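PDB 1WVQ: hypothetical protein PAE2307 from Pyrobaculum aerophilum, which probably acts as an adenosine-specific kinase, and carries a phosphorylated histidine in the crystal. Local coordinates for residues I15-V21 and A114-L120. Residues are numbered along the deposited sequence; the frame is centred on the assembly and turned at random.
Sequences IPQGTNV and AATANPL
Val21 and Thr116 face each other as an antiparallel hydrogen-bonded pair where strand 20-25 meets strand 111-116, an outermost strand of this five-stranded sheet within the chain. Val21 N reaches Thr116 O at 2.9 Å, almost straight at 172°, and Thr116 N returns the bond to Val21 O at 3.0 Å. The tight part lies on the side-chain face of this pair. Val21 places CG1 between its own backbone N and carbonyl carbon (chi1 70°), bringing the methyl to 3.8 Å from Leu120 CD2, the two side chains crossing at a slant. Ile15 comes in alongside with its chain extended (chi2 -180°), and its CD1 presses to 3.2 Å from Asn118 O, a close fit of methyl against carbonyl. Toward solvent the contact thins out: Asn20 leans its amide over exposed Ala117, with ND2 3.4 Å from Ala117 CB, and exposed Gln17 and Gly18 touch nothing of 114-120. Buried Thr19 still meets Ala117 CB through its carbonyl oxygen, and its N and OG1 both bind Pro16 O, closing a type II turn. On the face shared with Val21, Thr116 OG1 accepts from Asn118 N at 3.1 Å in an ST turn and also bonds Asp139. Asn118 ND2 is then hydrogen-bonded to the phosphohistidine of the second subunit, which also packs on Thr116, so the paired strand end and its polar turn probably position Asn118 at the phosphorylated site.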
loop_
_atom_site.group_PDB
_atom_site.type_symbol
_atom_site.label_atom_id
_atom_site.label_comp_id
_atom_site.label_asym_id
_atom_site.label_seq_id
_atom_site.Cartn_x
_atom_site.Cartn_y
_atom_site.Cartn_z
ATOM N N ILE A 15 -27.727 1.636 -13.486
ATOM C CA ILE A 15 -27.251 2.201 -12.228
ATOM C C ILE A 15 -28.363 3.033 -11.595
ATOM O O ILE A 15 -28.574 4.192 -11.964
ATOM C CB ILE A 15 -25.993 3.092 -12.421
ATOM C CG1 ILE A 15 -24.870 2.286 -13.085
ATOM C CG2 ILE A 15 -25.519 3.610 -11.071
ATOM C CD1 ILE A 15 -23.590 3.071 -13.310
ATOM N N PRO A 16 -29.113 2.438 -10.649
ATOM C CA PRO A 16 -30.206 3.152 -9.975
ATOM C C PRO A 16 -29.667 4.378 -9.245
ATOM O O PRO A 16 -28.512 4.396 -8.818
ATOM C CB PRO A 16 -30.752 2.109 -9.003
ATOM C CG PRO A 16 -30.464 0.818 -9.683
ATOM C CD PRO A 16 -29.064 1.032 -10.216
ATOM N N GLN A 17 -30.500 5.403 -9.094
ATOM C CA GLN A 17 -30.068 6.615 -8.411
ATOM C C GLN A 17 -29.682 6.260 -6.980
ATOM O O GLN A 17 -30.391 5.510 -6.302
ATOM C CB GLN A 17 -31.192 7.658 -8.414
ATOM C CG GLN A 17 -30.789 9.027 -7.872
ATOM C CD GLN A 17 -29.586 9.624 -8.588
ATOM O OE1 GLN A 17 -29.550 9.705 -9.822
ATOM N NE2 GLN A 17 -28.593 10.058 -7.813
ATOM N N GLY A 18 -28.551 6.793 -6.531
ATOM C CA GLY A 18 -28.099 6.517 -5.184
ATOM C C GLY A 18 -27.113 5.370 -5.128
ATOM O O GLY A 18 -26.612 5.030 -4.058
ATOM N N THR A 19 -26.833 4.753 -6.270
ATOM C CA THR A 19 -25.884 3.648 -6.274
ATOM C C THR A 19 -24.684 3.969 -7.138
ATOM O O THR A 19 -24.709 4.885 -7.961
ATOM C CB THR A 19 -26.498 2.332 -6.821
ATOM O OG1 THR A 19 -26.674 2.427 -8.242
ATOM C CG2 THR A 19 -27.835 2.059 -6.167
ATOM N N ASN A 20 -23.621 3.207 -6.915
ATOM C CA ASN A 20 -22.404 3.316 -7.700
ATOM C C ASN A 20 -22.053 1.887 -8.048
ATOM O O ASN A 20 -22.376 0.963 -7.302
ATOM C CB ASN A 20 -21.252 3.925 -6.898
ATOM C CG ASN A 20 -21.282 5.438 -6.880
ATOM O OD1 ASN A 20 -21.989 6.053 -6.081
ATOM N ND2 ASN A 20 -20.510 6.047 -7.768
ATOM N N VAL A 21 -21.405 1.705 -9.188
ATOM C CA VAL A 21 -20.994 0.376 -9.607
ATOM C C VAL A 21 -19.479 0.360 -9.758
ATOM O O VAL A 21 -18.869 1.362 -10.140
ATOM C CB VAL A 21 -21.670 -0.027 -10.953
ATOM C CG1 VAL A 21 -21.097 0.795 -12.111
ATOM C CG2 VAL A 21 -21.490 -1.522 -11.205
ATOM N N ALA A 114 -13.904 0.175 -13.908
ATOM C CA ALA A 114 -14.671 1.384 -13.674
ATOM C C ALA A 114 -15.245 1.481 -12.272
ATOM O O ALA A 114 -15.524 0.475 -11.625
ATOM C CB ALA A 114 -15.816 1.468 -14.692
ATOM N N ALA A 115 -15.410 2.721 -11.822
ATOM C CA ALA A 115 -16.012 3.050 -10.536
ATOM C C ALA A 115 -16.800 4.288 -10.934
ATOM O O ALA A 115 -16.219 5.339 -11.201
ATOM C CB ALA A 115 -14.944 3.392 -9.501
ATOM N N THR A 116 -18.120 4.174 -10.994
ATOM C CA THR A 116 -18.906 5.305 -11.447
ATOM C C THR A 116 -20.389 5.197 -11.129
ATOM O O THR A 116 -20.885 4.154 -10.693
ATOM C CB THR A 116 -18.741 5.446 -12.978
ATOM O OG1 THR A 116 -19.301 6.684 -13.432
ATOM C CG2 THR A 116 -19.440 4.287 -13.687
ATOM N N ALA A 117 -21.091 6.301 -11.351
ATOM C CA ALA A 117 -22.527 6.358 -11.138
ATOM C C ALA A 117 -23.160 6.908 -12.412
ATOM O O ALA A 117 -24.362 7.166 -12.456
ATOM C CB ALA A 117 -22.856 7.256 -9.946
ATOM N N ASN A 118 -22.338 7.066 -13.448
ATOM C CA ASN A 118 -22.773 7.588 -14.749
ATOM C C ASN A 118 -23.280 6.526 -15.696
ATOM O O ASN A 118 -23.098 5.331 -15.462
ATOM C CB ASN A 118 -21.609 8.250 -15.491
ATOM C CG ASN A 118 -21.041 9.413 -14.760
ATOM O OD1 ASN A 118 -21.773 10.187 -14.155
ATOM N ND2 ASN A 118 -19.724 9.563 -14.817
ATOM N N PRO A 119 -23.932 6.955 -16.790
ATOM C CA PRO A 119 -24.416 5.975 -17.759
ATOM C C PRO A 119 -23.121 5.251 -18.125
ATOM O O PRO A 119 -22.069 5.879 -18.260
ATOM C CB PRO A 119 -24.939 6.851 -18.889
ATOM C CG PRO A 119 -25.487 8.021 -18.153
ATOM C CD PRO A 119 -24.411 8.309 -17.127
ATOM N N LEU A 120 -23.185 3.939 -18.273
ATOM C CA LEU A 120 -21.985 3.171 -18.552
ATOM C C LEU A 120 -22.249 1.975 -19.453
ATOM O O LEU A 120 -23.301 1.341 -19.374
ATOM C CB LEU A 120 -21.400 2.697 -17.218
ATOM C CG LEU A 120 -20.233 1.710 -17.167
ATOM C CD1 LEU A 120 -18.922 2.393 -17.529
ATOM C CD2 LEU A 120 -20.157 1.139 -15.760
#